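Local coordinates for major pilin backbone protein T-antigen, T13 (Streptococcus pyogenes, PDB 6BBT) that forms the backbone of the Streptococcus pyogenes pilus, probably as a polymer of covalently joined subunits, and carries the Lancefield T13 serotype antigen, at residues I13-I18 with V65-T70; E23-K28 with A186-G191; P27-T32 with D104-I109; I181-A186 with S231-E236; V194-D199 with Q219-A224. All coordinates share one frame; numbering follows the deposited sequence. Where two conformers were deposited one is given.

Interaction 1 (I13-I18 with V65-T70); sequences ITKSMI and VSYDNT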
# COMPACT_ATOMS: atom_id res chain seq x y z
N ILE A 13 11.20 -13.29 9.25
CA ILE A 13 10.89 -12.51 8.06
C ILE A 13 10.78 -11.03 8.48
O ILE A 13 10.13 -10.72 9.49
CB ILE A 13 9.54 -12.91 7.41
CG1 ILE A 13 9.42 -14.42 7.18
CG2 ILE A 13 9.32 -12.13 6.11
CD1 ILE A 13 10.41 -15.00 6.18
N THR A 14 11.40 -10.15 7.72
CA THR A 14 11.25 -8.71 7.92
C THR A 14 10.54 -8.13 6.72
O THR A 14 10.83 -8.49 5.59
CB THR A 14 12.62 -8.02 8.12
OG1 THR A 14 13.17 -8.45 9.36
CG2 THR A 14 12.48 -6.47 8.17
N LYS A 15 9.60 -7.25 6.99
CA LYS A 15 8.94 -6.49 5.95
C LYS A 15 9.25 -5.03 6.20
O LYS A 15 9.03 -4.55 7.30
CB LYS A 15 7.43 -6.70 6.02
CG LYS A 15 6.63 -5.86 5.05
CD LYS A 15 6.98 -6.14 3.60
CE LYS A 15 6.17 -5.26 2.66
NZ LYS A 15 6.38 -5.57 1.22
N SER A 16 9.74 -4.35 5.18
CA SER A 16 9.93 -2.90 5.24
C SER A 16 9.04 -2.26 4.20
O SER A 16 9.05 -2.65 3.03
CB SER A 16 11.38 -2.52 4.97
OG SER A 16 12.21 -3.09 5.97
N MET A 17 8.22 -1.31 4.64
CA MET A 17 7.47 -0.47 3.72
C MET A 17 8.26 0.82 3.56
O MET A 17 8.64 1.43 4.56
CB MET A 17 6.08 -0.15 4.28
CG MET A 17 5.23 0.70 3.36
SD MET A 17 4.63 -0.27 1.96
CE MET A 17 2.95 -0.64 2.48
N ILE A 18 8.53 1.22 2.32
CA ILE A 18 9.19 2.49 2.04
C ILE A 18 8.20 3.58 2.48
O ILE A 18 7.08 3.64 1.98
CB ILE A 18 9.55 2.65 0.55
CG1 ILE A 18 10.53 1.55 0.09
CG2 ILE A 18 10.10 4.05 0.25
CD1 ILE A 18 11.82 1.46 0.90
N VAL A 65 2.02 -9.94 7.93
CA VAL A 65 2.23 -8.71 8.72
C VAL A 65 1.12 -7.76 8.26
O VAL A 65 0.62 -7.88 7.14
CB VAL A 65 3.62 -8.03 8.53
CG1 VAL A 65 4.76 -8.89 9.06
CG2 VAL A 65 3.86 -7.62 7.08
N SER A 66 0.76 -6.84 9.15
CA SER A 66 -0.37 -5.94 8.93
C SER A 66 0.09 -4.53 9.11
O SER A 66 0.84 -4.25 10.05
CB SER A 66 -1.46 -6.22 9.96
OG SER A 66 -1.92 -7.54 9.77
N TYR A 67 -0.37 -3.66 8.22
CA TYR A 67 -0.22 -2.21 8.37
C TYR A 67 -1.58 -1.55 8.57
O TYR A 67 -2.59 -2.05 8.11
CB TYR A 67 0.43 -1.63 7.12
CG TYR A 67 1.87 -1.98 7.02
CD1 TYR A 67 2.83 -1.19 7.63
CD2 TYR A 67 2.29 -3.12 6.34
CE1 TYR A 67 4.17 -1.50 7.55
CE2 TYR A 67 3.63 -3.46 6.27
CZ TYR A 67 4.58 -2.64 6.87
OH TYR A 67 5.93 -2.93 6.80
N ASP A 68 -1.61 -0.43 9.27
CA ASP A 68 -2.83 0.38 9.27
C ASP A 68 -2.51 1.85 9.19
O ASP A 68 -1.34 2.25 9.17
CB ASP A 68 -3.77 -0.02 10.43
CG ASP A 68 -3.29 0.44 11.79
OD1 ASP A 68 -2.54 1.44 11.93
OD2 ASP A 68 -3.72 -0.22 12.75
N ASN A 69 -3.56 2.64 9.09
CA ASN A 69 -3.44 4.08 8.84
C ASN A 69 -2.67 4.84 9.93
O ASN A 69 -2.16 5.91 9.68
CB ASN A 69 -4.81 4.73 8.69
CG ASN A 69 -5.62 4.21 7.49
OD1 ASN A 69 -6.83 4.26 7.54
ND2 ASN A 69 -4.97 3.71 6.44
N THR A 70 -2.62 4.30 11.15
CA THR A 70 -1.85 4.92 12.22
C THR A 70 -0.34 4.66 12.14
O THR A 70 0.42 5.25 12.91
CB THR A 70 -2.33 4.47 13.62
OG1 THR A 70 -2.10 3.08 13.80
CG2 THR A 70 -3.81 4.78 13.83
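Tyr67 reaches across from 65-70 and sets the end of its ring between Lys15 and Met17 of strand 13-17. Its CG lies anti to the carbonyl carbon (chi1 -72°), which sends the hydroxyl end at the neighbouring strand. There Lys15 CG meets Tyr67 OH at 3.5 Å, arriving at the ring edge near its plane and crossing the tyrosine at about a right angle. Met17 CB comes in obliquely, 3.9 Å from Tyr67 CZ. The hydroxyl does not bond to strand 13-17; it is hydrogen-bonded to the carbonyl O of Lys76. Two residues earlier, Val65 CG2 lies 3.8 Å from Lys15 CB, so Val65 and Tyr67 together pack against the root of the lysine. Beyond CG the Lys15 chain bends (chi2 61°) and runs away from 65-70. Its NZ is joined covalently to Asn152 CG, an intramolecular isopeptide bond, and is also hydrogen-bonded to Glu101 OE1, while Phe31 lies against the linked arm. Val65 and Tyr67 thus cover the first carbons of the cross-linked lysine. The two strands belong to facing sheets; the axes of 13-17 and 65-67 approach to 9.3 Å, inclined by 20°, and no hydrogen bond joins them. Strand 10-17 pairs with strands 77-83 and 148-166, whereas strand 62-67 pairs with strand 29-37, which places the contact inside the sandwich of the isopeptide-containing domain.

Interaction 2 (E23-K28 with A186-G191); sequences EILMPK and ALYEKG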
# COMPACT_ATOMS: atom_id res chain seq x y z
N GLU A 23 2.94 12.91 6.67
CA GLU A 23 1.72 13.48 6.09
C GLU A 23 0.95 12.50 5.20
O GLU A 23 -0.20 12.74 4.88
CB GLU A 23 2.05 14.71 5.24
CG GLU A 23 2.60 15.88 6.04
CD GLU A 23 2.57 17.20 5.28
OE1 GLU A 23 2.46 17.21 4.02
OE2 GLU A 23 2.69 18.25 5.96
N ILE A 24 1.62 11.44 4.75
CA ILE A 24 1.01 10.44 3.88
C ILE A 24 0.36 9.36 4.74
O ILE A 24 0.92 8.93 5.78
CB ILE A 24 2.06 9.86 2.92
CG1 ILE A 24 2.48 10.96 1.93
CG2 ILE A 24 1.53 8.62 2.19
CD1 ILE A 24 3.64 10.58 1.04
N LEU A 25 -0.83 8.94 4.33
CA LEU A 25 -1.53 7.85 5.04
C LEU A 25 -0.99 6.49 4.60
O LEU A 25 -1.10 6.14 3.44
CB LEU A 25 -3.03 7.89 4.77
CG LEU A 25 -3.87 8.98 5.40
CD1 LEU A 25 -5.35 8.68 5.13
CD2 LEU A 25 -3.58 9.08 6.90
N MET A 26 -0.42 5.74 5.54
CA MET A 26 -0.05 4.32 5.31
C MET A 26 -1.34 3.53 4.95
O MET A 26 -2.36 3.69 5.65
CB MET A 26 0.58 3.73 6.58
CG MET A 26 1.03 2.27 6.48
SD MET A 26 2.61 2.13 5.60
CE MET A 26 3.75 2.65 6.89
N PRO A 27 -1.32 2.72 3.87
CA PRO A 27 -2.50 1.90 3.62
C PRO A 27 -2.78 0.87 4.73
O PRO A 27 -1.86 0.27 5.27
CB PRO A 27 -2.19 1.21 2.28
CG PRO A 27 -0.72 1.31 2.10
CD PRO A 27 -0.30 2.57 2.80
N LYS A 28 -4.05 0.67 5.04
CA LYS A 28 -4.46 -0.42 5.91
C LYS A 28 -4.53 -1.71 5.08
O LYS A 28 -5.45 -1.90 4.29
CB LYS A 28 -5.79 -0.14 6.60
CG LYS A 28 -6.13 -1.19 7.66
CD LYS A 28 -7.53 -1.06 8.20
CE LYS A 28 -7.89 -2.32 8.97
NZ LYS A 28 -9.28 -2.20 9.45
N ALA A 186 -11.69 0.44 2.45
CA ALA A 186 -11.06 -0.54 3.33
C ALA A 186 -9.60 -0.19 3.69
O ALA A 186 -9.12 -0.50 4.78
CB ALA A 186 -11.11 -1.93 2.70
N LEU A 187 -8.91 0.47 2.76
CA LEU A 187 -7.51 0.85 2.96
C LEU A 187 -7.31 2.15 3.73
O LEU A 187 -6.28 2.30 4.38
CB LEU A 187 -6.80 1.04 1.63
CG LEU A 187 -6.53 -0.12 0.64
CD1 LEU A 187 -5.16 0.09 -0.02
CD2 LEU A 187 -6.54 -1.48 1.27
N TYR A 188 -8.23 3.10 3.58
CA TYR A 188 -8.10 4.42 4.19
C TYR A 188 -9.41 4.77 4.88
O TYR A 188 -10.39 5.08 4.24
CB TYR A 188 -7.73 5.47 3.11
CG TYR A 188 -6.51 5.05 2.34
CD1 TYR A 188 -5.24 5.20 2.88
CD2 TYR A 188 -6.62 4.45 1.09
CE1 TYR A 188 -4.11 4.81 2.18
CE2 TYR A 188 -5.51 4.06 0.38
CZ TYR A 188 -4.26 4.21 0.94
OH TYR A 188 -3.17 3.80 0.24
N GLU A 189 -9.38 4.76 6.21
CA GLU A 189 -10.56 4.74 7.03
C GLU A 189 -11.02 6.12 7.46
O GLU A 189 -10.24 7.10 7.49
CB GLU A 189 -10.29 3.90 8.28
CG GLU A 189 -9.84 2.48 7.95
CD GLU A 189 -10.07 1.52 9.10
OE1 GLU A 189 -9.56 1.79 10.21
OE2 GLU A 189 -10.77 0.51 8.88
N LYS A 190 -12.29 6.17 7.80
CA LYS A 190 -12.93 7.36 8.36
C LYS A 190 -12.16 7.92 9.53
O LYS A 190 -11.66 7.18 10.38
CB LYS A 190 -14.34 6.99 8.85
CG LYS A 190 -15.18 8.15 9.37
CD LYS A 190 -16.58 7.64 9.75
CE LYS A 190 -17.36 8.70 10.54
NZ LYS A 190 -17.56 10.01 9.84
N GLY A 191 -12.07 9.24 9.59
CA GLY A 191 -11.38 9.88 10.68
C GLY A 191 -9.88 10.05 10.49
O GLY A 191 -9.24 10.69 11.32
O HOH W 1 -7.57 -3.54 4.24
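Tyr188 CG is anti to its carbonyl carbon (chi1 -53°), and the ring swings back over the loop 23-28 so that its tip comes nearer than its root. It lies alongside Pro27, pointing the same way, with Tyr188 OH 3.4 Å from Pro27 CB. Leu25 slides past the ring in the opposite direction, Leu25 CB standing 4.0 Å from Tyr188 CD1, while the carbonyl O of Leu25 faces the ring edge at CE1. Leu187 CD1 also reaches Pro27 CB, at 3.9 Å, so this proline carbon is touched by two residues of 186-191.

Lys28 stretches out fully, with CG anti to the backbone N (chi1 -172°) and every later torsion extended. Glu189 crosses it obliquely and brings OE2 to 3.1 Å from Lys28 NZ, a salt bridge in which the ammonium stands well above the carboxylate plane. Glu189 OE2 also lies 3.7 Å from Lys28 CD, so the acid rests on the aliphatic arm as well as the charge. The backbone adds a direct bond: Lys28 N donates to Leu187 O over 2.8 Å, nearly straight at 165° and on a carbonyl lone pair. Water 1 donates to Lys28 O and only weakly to Ala186 O.

Asn69 seals the same junction from a third loop, its ND2 serving Met26 O and Leu187 O and its OD1 taking Glu189 N. The contact thus joins the loop between strands 10-17 and 29-37 of one domain to the loop between strands 176-183 and 193-198 of the next.

Interaction 3 (P27-T32 with D104-I109); sequences PKTTFT and DGIEGI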
# COMPACT_ATOMS: atom_id res chain seq x y z
N PRO A 27 -1.32 2.72 3.87
CA PRO A 27 -2.50 1.90 3.62
C PRO A 27 -2.78 0.87 4.73
O PRO A 27 -1.86 0.27 5.27
CB PRO A 27 -2.19 1.21 2.28
CG PRO A 27 -0.72 1.31 2.10
CD PRO A 27 -0.30 2.57 2.80
N LYS A 28 -4.05 0.67 5.04
CA LYS A 28 -4.46 -0.42 5.91
C LYS A 28 -4.53 -1.71 5.08
O LYS A 28 -5.45 -1.90 4.29
CB LYS A 28 -5.79 -0.14 6.60
CG LYS A 28 -6.13 -1.19 7.66
CD LYS A 28 -7.53 -1.06 8.20
CE LYS A 28 -7.89 -2.32 8.97
NZ LYS A 28 -9.28 -2.20 9.45
N THR A 29 -3.53 -2.58 5.25
CA THR A 29 -3.40 -3.76 4.39
C THR A 29 -2.52 -4.82 5.05
O THR A 29 -1.91 -4.56 6.09
CB THR A 29 -2.85 -3.37 3.00
OG1 THR A 29 -3.07 -4.45 2.07
CG2 THR A 29 -1.37 -3.02 3.06
N THR A 30 -2.48 -6.00 4.45
CA THR A 30 -1.60 -7.06 4.97
C THR A 30 -0.68 -7.48 3.85
O THR A 30 -1.00 -7.29 2.68
CB THR A 30 -2.38 -8.30 5.47
OG1 THR A 30 -3.12 -8.83 4.38
CG2 THR A 30 -3.32 -7.90 6.58
N PHE A 31 0.47 -7.98 4.22
CA PHE A 31 1.34 -8.68 3.28
C PHE A 31 1.47 -10.12 3.75
O PHE A 31 1.60 -10.38 4.93
CB PHE A 31 2.72 -8.02 3.21
CG PHE A 31 2.67 -6.65 2.64
CD1 PHE A 31 2.76 -6.46 1.27
CD2 PHE A 31 2.43 -5.56 3.45
CE1 PHE A 31 2.68 -5.20 0.73
CE2 PHE A 31 2.33 -4.28 2.91
CZ PHE A 31 2.45 -4.10 1.55
N THR A 32 1.44 -11.05 2.79
CA THR A 32 1.47 -12.46 3.08
C THR A 32 2.71 -13.07 2.46
O THR A 32 3.00 -12.86 1.29
CB THR A 32 0.20 -13.12 2.53
OG1 THR A 32 -0.91 -12.64 3.27
CG2 THR A 32 0.25 -14.65 2.67
N ASP A 104 -0.76 -9.14 -3.90
CA ASP A 104 -2.21 -9.03 -3.71
C ASP A 104 -2.90 -8.09 -4.69
O ASP A 104 -4.12 -8.03 -4.70
CB ASP A 104 -2.54 -8.61 -2.28
CG ASP A 104 -2.03 -9.58 -1.25
OD1 ASP A 104 -2.12 -10.81 -1.48
OD2 ASP A 104 -1.56 -9.13 -0.19
N GLY A 105 -2.13 -7.33 -5.47
CA GLY A 105 -2.70 -6.47 -6.51
C GLY A 105 -3.54 -5.28 -6.03
O GLY A 105 -4.36 -4.77 -6.78
N ILE A 106 -3.33 -4.83 -4.80
CA ILE A 106 -4.03 -3.68 -4.21
C ILE A 106 -3.59 -2.40 -4.94
O ILE A 106 -2.45 -2.16 -5.06
CB ILE A 106 -3.72 -3.52 -2.72
CG1 ILE A 106 -4.11 -4.73 -1.90
CG2 ILE A 106 -4.38 -2.28 -2.16
CD1 ILE A 106 -5.54 -5.11 -2.01
N GLU A 107 -4.55 -1.57 -5.32
CA GLU A 107 -4.27 -0.38 -6.13
C GLU A 107 -3.33 0.56 -5.37
O GLU A 107 -3.51 0.81 -4.18
CB GLU A 107 -5.57 0.35 -6.50
N GLY A 108 -2.27 0.98 -6.05
CA GLY A 108 -1.25 1.86 -5.48
C GLY A 108 -0.06 1.19 -4.82
O GLY A 108 0.94 1.85 -4.57
N ILE A 109 -0.13 -0.11 -4.55
CA ILE A 109 0.94 -0.79 -3.82
C ILE A 109 1.87 -1.52 -4.79
O ILE A 109 1.40 -2.14 -5.74
CB ILE A 109 0.34 -1.73 -2.77
CG1 ILE A 109 -0.41 -0.87 -1.73
CG2 ILE A 109 1.42 -2.57 -2.11
CD1 ILE A 109 -0.99 -1.62 -0.57
O HOH W 2 -1.96 -10.34 2.30
O HOH W 3 1.09 -9.95 0.31
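Apolar contacts centre on Ile109, whose two branches part to meet different neighbours. CG1 is anti to the carbonyl carbon (chi1 -64°) and carries Ile109 CD1 outward to Thr29 CG2 at 3.9 Å and to Pro27 CG at 4.0 Å, tip to tip in both cases. CG2, anti to the backbone N, goes instead to Phe31, where Ile109 CG2 stands 4.1 Å from Phe31 CE1 at the ring edge and near its plane. Phe31 also lies against the isopeptide-linked arm of Lys15, and Ile109 rests on Phe154 of strand 148-166. Thr29 turns its other branch the other way: OG1, anti to the backbone N (chi1 -165°), points to Ile106, with Thr29 OG1 and Ile106 CG1 4.1 Å apart.

The 104-109 loop is shaped by a type II beta turn from Ile106 to Ile109, closed by the bond from Ile109 N to Ile106 O, with Gly108 at the positive phi (92°) that this turn places in its third position. The loop leads from strand 93-101 of one sheet of the isopeptide-containing domain to strand 109-110 of the other, passing alongside the start of strand 29-37.

Polar links run entirely through water, since no direct hydrogen bond joins the two segments. Asp104 OD2 accepts from two waters. Water 2, 2.8 Å from Asp104 OD2, also bonds with the hydroxyls of Thr30 and Thr32, so one water gathers three side chains. Water 3 sits 2.7 Å from Thr32 N, accepting its hydrogen while donating to the same carboxylate oxygen.

Interaction 4 (I181-A186 with S231-E236); sequences ILEASA and SYKLTE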
# COMPACT_ATOMS: atom_id res chain seq x y z
N ILE A 181 -16.09 15.61 -0.11
CA ILE A 181 -16.05 14.50 0.82
C ILE A 181 -15.15 13.43 0.22
O ILE A 181 -15.24 13.12 -0.97
CB ILE A 181 -17.47 14.00 1.19
CG1 ILE A 181 -17.41 12.78 2.12
CG2 ILE A 181 -18.26 13.64 -0.04
CD1 ILE A 181 -18.70 12.57 2.88
N LEU A 182 -14.22 12.94 1.03
CA LEU A 182 -13.40 11.80 0.67
C LEU A 182 -14.06 10.63 1.38
O LEU A 182 -14.17 10.64 2.60
CB LEU A 182 -11.98 12.00 1.16
CG LEU A 182 -11.24 13.27 0.75
CD1 LEU A 182 -9.84 13.19 1.29
CD2 LEU A 182 -11.21 13.46 -0.75
N GLU A 183 -14.54 9.64 0.64
CA GLU A 183 -15.25 8.52 1.27
C GLU A 183 -14.22 7.54 1.78
O GLU A 183 -13.22 7.31 1.11
CB GLU A 183 -16.17 7.77 0.29
CG GLU A 183 -17.16 8.62 -0.47
CD GLU A 183 -18.31 9.13 0.36
OE1 GLU A 183 -19.13 9.86 -0.22
OE2 GLU A 183 -18.41 8.80 1.57
N ALA A 184 -14.48 6.97 2.94
CA ALA A 184 -13.63 5.90 3.46
C ALA A 184 -13.64 4.66 2.52
O ALA A 184 -14.63 4.39 1.83
CB ALA A 184 -14.06 5.53 4.88
N SER A 185 -12.50 3.98 2.47
CA SER A 185 -12.36 2.68 1.80
C SER A 185 -11.85 1.70 2.83
O SER A 185 -11.55 2.09 3.97
CB SER A 185 -11.39 2.77 0.62
OG SER A 185 -10.03 2.98 1.05
N ALA A 186 -11.69 0.44 2.45
CA ALA A 186 -11.06 -0.54 3.33
C ALA A 186 -9.60 -0.19 3.69
O ALA A 186 -9.12 -0.50 4.78
CB ALA A 186 -11.11 -1.93 2.70
N SER A 231 -12.67 7.14 -3.06
CA SER A 231 -13.63 7.84 -3.87
C SER A 231 -13.94 9.18 -3.22
O SER A 231 -13.91 9.30 -1.99
CB SER A 231 -14.88 7.02 -4.05
OG SER A 231 -14.61 5.88 -4.83
N TYR A 232 -14.21 10.19 -4.04
CA TYR A 232 -14.61 11.50 -3.56
C TYR A 232 -15.79 12.04 -4.34
O TYR A 232 -16.05 11.61 -5.46
CB TYR A 232 -13.45 12.50 -3.65
CG TYR A 232 -12.95 12.79 -5.04
CD1 TYR A 232 -13.53 13.78 -5.84
CD2 TYR A 232 -11.87 12.07 -5.58
CE1 TYR A 232 -13.07 14.05 -7.12
CE2 TYR A 232 -11.41 12.33 -6.86
CZ TYR A 232 -12.01 13.32 -7.63
OH TYR A 232 -11.54 13.58 -8.89
N LYS A 233 -16.51 12.98 -3.75
CA LYS A 233 -17.46 13.75 -4.52
C LYS A 233 -17.36 15.23 -4.19
O LYS A 233 -17.10 15.62 -3.03
CB LYS A 233 -18.87 13.21 -4.38
CG LYS A 233 -19.48 13.34 -3.03
CD LYS A 233 -20.97 12.98 -3.06
CE LYS A 233 -21.19 11.49 -3.14
NZ LYS A 233 -22.52 11.11 -2.56
N LEU A 234 -17.51 16.04 -5.23
CA LEU A 234 -17.42 17.49 -5.13
C LEU A 234 -18.75 18.06 -5.57
O LEU A 234 -19.29 17.65 -6.58
CB LEU A 234 -16.31 18.02 -6.04
CG LEU A 234 -16.12 19.55 -6.05
CD1 LEU A 234 -15.62 20.04 -4.70
CD2 LEU A 234 -15.17 19.95 -7.17
N THR A 235 -19.29 18.98 -4.79
CA THR A 235 -20.46 19.74 -5.19
C THR A 235 -20.19 21.22 -5.04
O THR A 235 -19.23 21.62 -4.36
CB THR A 235 -21.68 19.38 -4.33
OG1 THR A 235 -21.38 19.63 -2.97
CG2 THR A 235 -22.05 17.93 -4.47
N GLU A 236 -21.01 22.03 -5.69
CA GLU A 236 -20.98 23.48 -5.53
C GLU A 236 -22.39 23.92 -5.24
O GLU A 236 -23.31 23.52 -5.92
CB GLU A 236 -20.47 24.19 -6.81
CG GLU A 236 -20.16 25.68 -6.62
CD GLU A 236 -20.01 26.45 -7.93
OE1 GLU A 236 -18.87 26.62 -8.41
OE2 GLU A 236 -21.04 26.88 -8.50
O HOH W 4 -13.27 5.31 -1.11
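Lys233 leaves its strand with CG in the crowded position between the backbone N and the carbonyl carbon (chi1 67°). This torsion lays CG beside Ile181, which points the same way; Ile181 CG2 and Lys233 CG are only 3.2 Å apart, tighter than ordinary van der Waals contact. Lys233 CD remains within touch of that methyl at 4.1 Å from Ile181 CG2. The chain then bends at chi3 (76°), bringing Lys233 CE to 3.9 Å from Glu183 OE1. At the tip, Lys233 NZ stays 4.3 Å from Glu183 OE1, beyond a salt bridge, though the opposite charges probably still attract. Lys233, Ile181 and Glu183 thus share one face of the sheet. On the other face Leu182 CD2 meets Tyr232 CB at 3.8 Å, crossing obliquely, while the tyrosine ring leads away toward Asp271, to whose OD2 its hydroxyl is hydrogen-bonded.

Beneath these side chains Ile181 and Lys233 form an antiparallel hydrogen-bonded pair, each N donating to the other's O. Ser231 O, approached almost along its C=O axis, receives Glu183 N over 2.7 Å. Water 4 extends the ladder past this bond, donating to Glu183 O and accepting from Ser231 N. The pairing of strands 176-183 and 231-236 forms the middle of a four-stranded antiparallel sheet, one layer of the beta sandwich of the DUF7601 domain, a family grouped with transthyretin-like folds.

Interaction 5 (V194-D199 with Q219-A224); sequences VKIIQD and QSIMLA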
# COMPACT_ATOMS: atom_id res chain seq x y z
N VAL A 194 -6.09 13.81 5.44
CA VAL A 194 -5.40 14.01 4.19
C VAL A 194 -5.13 15.52 4.11
O VAL A 194 -6.00 16.35 4.42
CB VAL A 194 -6.28 13.55 2.99
CG1 VAL A 194 -5.61 13.85 1.64
CG2 VAL A 194 -6.56 12.04 3.08
N LYS A 195 -3.93 15.88 3.66
CA LYS A 195 -3.54 17.28 3.57
C LYS A 195 -4.19 17.99 2.38
O LYS A 195 -4.37 17.41 1.32
CB LYS A 195 -2.03 17.39 3.46
CG LYS A 195 -1.31 16.79 4.65
CD LYS A 195 -1.50 17.68 5.88
CE LYS A 195 -1.13 16.94 7.12
NZ LYS A 195 -1.17 17.92 8.24
N ILE A 196 -4.56 19.24 2.60
CA ILE A 196 -5.04 20.11 1.55
C ILE A 196 -4.27 21.43 1.66
O ILE A 196 -3.97 21.88 2.78
CB ILE A 196 -6.56 20.32 1.65
CG1 ILE A 196 -7.12 21.06 0.44
CG2 ILE A 196 -6.98 21.05 2.92
CD1 ILE A 196 -8.62 20.98 0.32
N ILE A 197 -3.98 22.05 0.52
CA ILE A 197 -3.37 23.39 0.49
C ILE A 197 -4.42 24.35 -0.00
O ILE A 197 -4.93 24.20 -1.11
CB ILE A 197 -2.10 23.44 -0.36
CG1 ILE A 197 -1.09 22.44 0.20
CG2 ILE A 197 -1.54 24.89 -0.37
CD1 ILE A 197 0.09 22.15 -0.71
N GLN A 198 -4.73 25.33 0.83
CA GLN A 198 -5.87 26.18 0.65
C GLN A 198 -5.48 27.60 1.05
O GLN A 198 -5.02 27.82 2.16
CB GLN A 198 -6.99 25.64 1.54
CG GLN A 198 -8.22 26.51 1.70
CD GLN A 198 -9.33 25.81 2.48
OE1 GLN A 198 -9.32 24.59 2.66
NE2 GLN A 198 -10.30 26.57 2.95
N ASP A 199 -5.63 28.54 0.11
CA ASP A 199 -5.12 29.91 0.25
C ASP A 199 -3.69 29.97 0.82
O ASP A 199 -3.40 30.72 1.74
CB ASP A 199 -6.08 30.74 1.10
CG ASP A 199 -5.77 32.25 1.03
OD1 ASP A 199 -5.47 32.75 -0.07
OD2 ASP A 199 -5.79 32.91 2.09
N GLN A 219 -9.06 30.91 -8.57
CA GLN A 219 -8.51 30.38 -7.33
C GLN A 219 -8.58 28.85 -7.39
O GLN A 219 -9.52 28.30 -7.96
CB GLN A 219 -9.29 30.91 -6.13
CG GLN A 219 -8.59 30.76 -4.79
CD GLN A 219 -9.41 31.31 -3.64
OE1 GLN A 219 -10.58 31.63 -3.80
NE2 GLN A 219 -8.79 31.42 -2.47
N SER A 220 -7.59 28.19 -6.81
CA SER A 220 -7.55 26.73 -6.75
C SER A 220 -7.24 26.22 -5.34
O SER A 220 -6.76 26.96 -4.48
CB SER A 220 -6.51 26.17 -7.71
OG SER A 220 -5.22 26.66 -7.40
N ILE A 221 -7.54 24.96 -5.12
CA ILE A 221 -7.17 24.23 -3.92
C ILE A 221 -6.48 22.95 -4.42
O ILE A 221 -6.75 22.51 -5.54
CB ILE A 221 -8.45 24.04 -3.07
CG1 ILE A 221 -8.14 23.93 -1.60
CG2 ILE A 221 -9.32 22.89 -3.57
CD1 ILE A 221 -9.39 24.04 -0.75
N MET A 222 -5.55 22.38 -3.65
CA MET A 222 -4.91 21.12 -4.06
C MET A 222 -4.68 20.18 -2.89
O MET A 222 -4.25 20.60 -1.82
CB MET A 222 -3.57 21.35 -4.78
CG MET A 222 -3.00 20.05 -5.38
SD MET A 222 -1.30 20.11 -5.98
CE MET A 222 -0.65 21.39 -4.92
N LEU A 223 -4.98 18.91 -3.12
CA LEU A 223 -4.65 17.84 -2.20
C LEU A 223 -3.51 17.14 -2.89
O LEU A 223 -3.74 16.47 -3.90
CB LEU A 223 -5.85 16.91 -1.97
CG LEU A 223 -7.10 17.60 -1.40
CD1 LEU A 223 -8.07 17.94 -2.52
CD2 LEU A 223 -7.82 16.77 -0.35
N ALA A 224 -2.29 17.28 -2.37
CA ALA A 224 -1.08 16.86 -3.12
C ALA A 224 -0.60 15.44 -2.81
O ALA A 224 0.24 14.91 -3.56
CB ALA A 224 0.05 17.84 -2.87
O HOH W 5 -1.90 18.97 -0.12
O HOH W 6 -7.33 28.13 -2.04
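Ile196 (chi1 -172°) and Ile221 (chi1 -153°) both hold CG1 anti to the backbone N and extend it into CD1, so the two tips cross obliquely on the same side. Their ends are pressed together, with Ile196 CD1 3.3 Å from Ile221 CD1, closer than usual van der Waals contact. Leu223 has its CG anti to the carbonyl carbon and comes in beside the root of the same isoleucine, Ile196 CG1 lying 3.9 Å from Leu223 CG. Farther along, Val194 CG1 touches Leu223 CD2 with the two side chains at about a right angle. Gln198 is extended and runs alongside Ile221, pointing the same way; its OE1, 3.5 Å from Ile221 CD1, takes its hydrogen bond from Tyr211 OH.

The backbones join as an antiparallel hydrogen-bonded pair at Ile197 and Met222. Ile197 N donates to Met222 O at 2.8 Å and 168°, nearly along the C=O axis, and Met222 N returns a longer bond of 3.2 Å to Ile197 O. On the sheet face they share, Ile197 CD1 and Met222 CE touch lightly. Water 6 bridges Asp199 N and Ser220 O where the strands end. At the other end, water 5 accepts from Ala224 N, where the chain turns a corner, and donates weakly to Lys195 O and Met222 O.

Strand 193-198 is flanked by 201-206 and strand 220-227 by 148-166. The chemistry is thus divided: a branched aliphatic cluster fills the inner face beside Phe213 and Tyr211, two direct backbone bonds fix the register, and waters take over at both ends.

Overall arrangement
Interactions 1 and 3 lie in the isopeptide-containing domain, about 10 Å between centres, and are tied by backbone bonds between neighbouring strands 62-67 and 29-37. Interactions 4 and 5, with centres about 15 Å apart, belong to the DUF7601 domain; the segments of interaction 5 fall between those of interaction 4, as strands 193-198 and 220-227 follow 176-183 and precede 231-236. Interaction 2 stands at the junction, sharing Pro27 and Lys28 with interaction 3 and Ala186 with interaction 4, and touching interactions 1 and 5. Strand 148-166, interrupted by a bulge or short loop, runs through both domains. The two domains together make an elongated rod, consistent with a pilus shaft subunit.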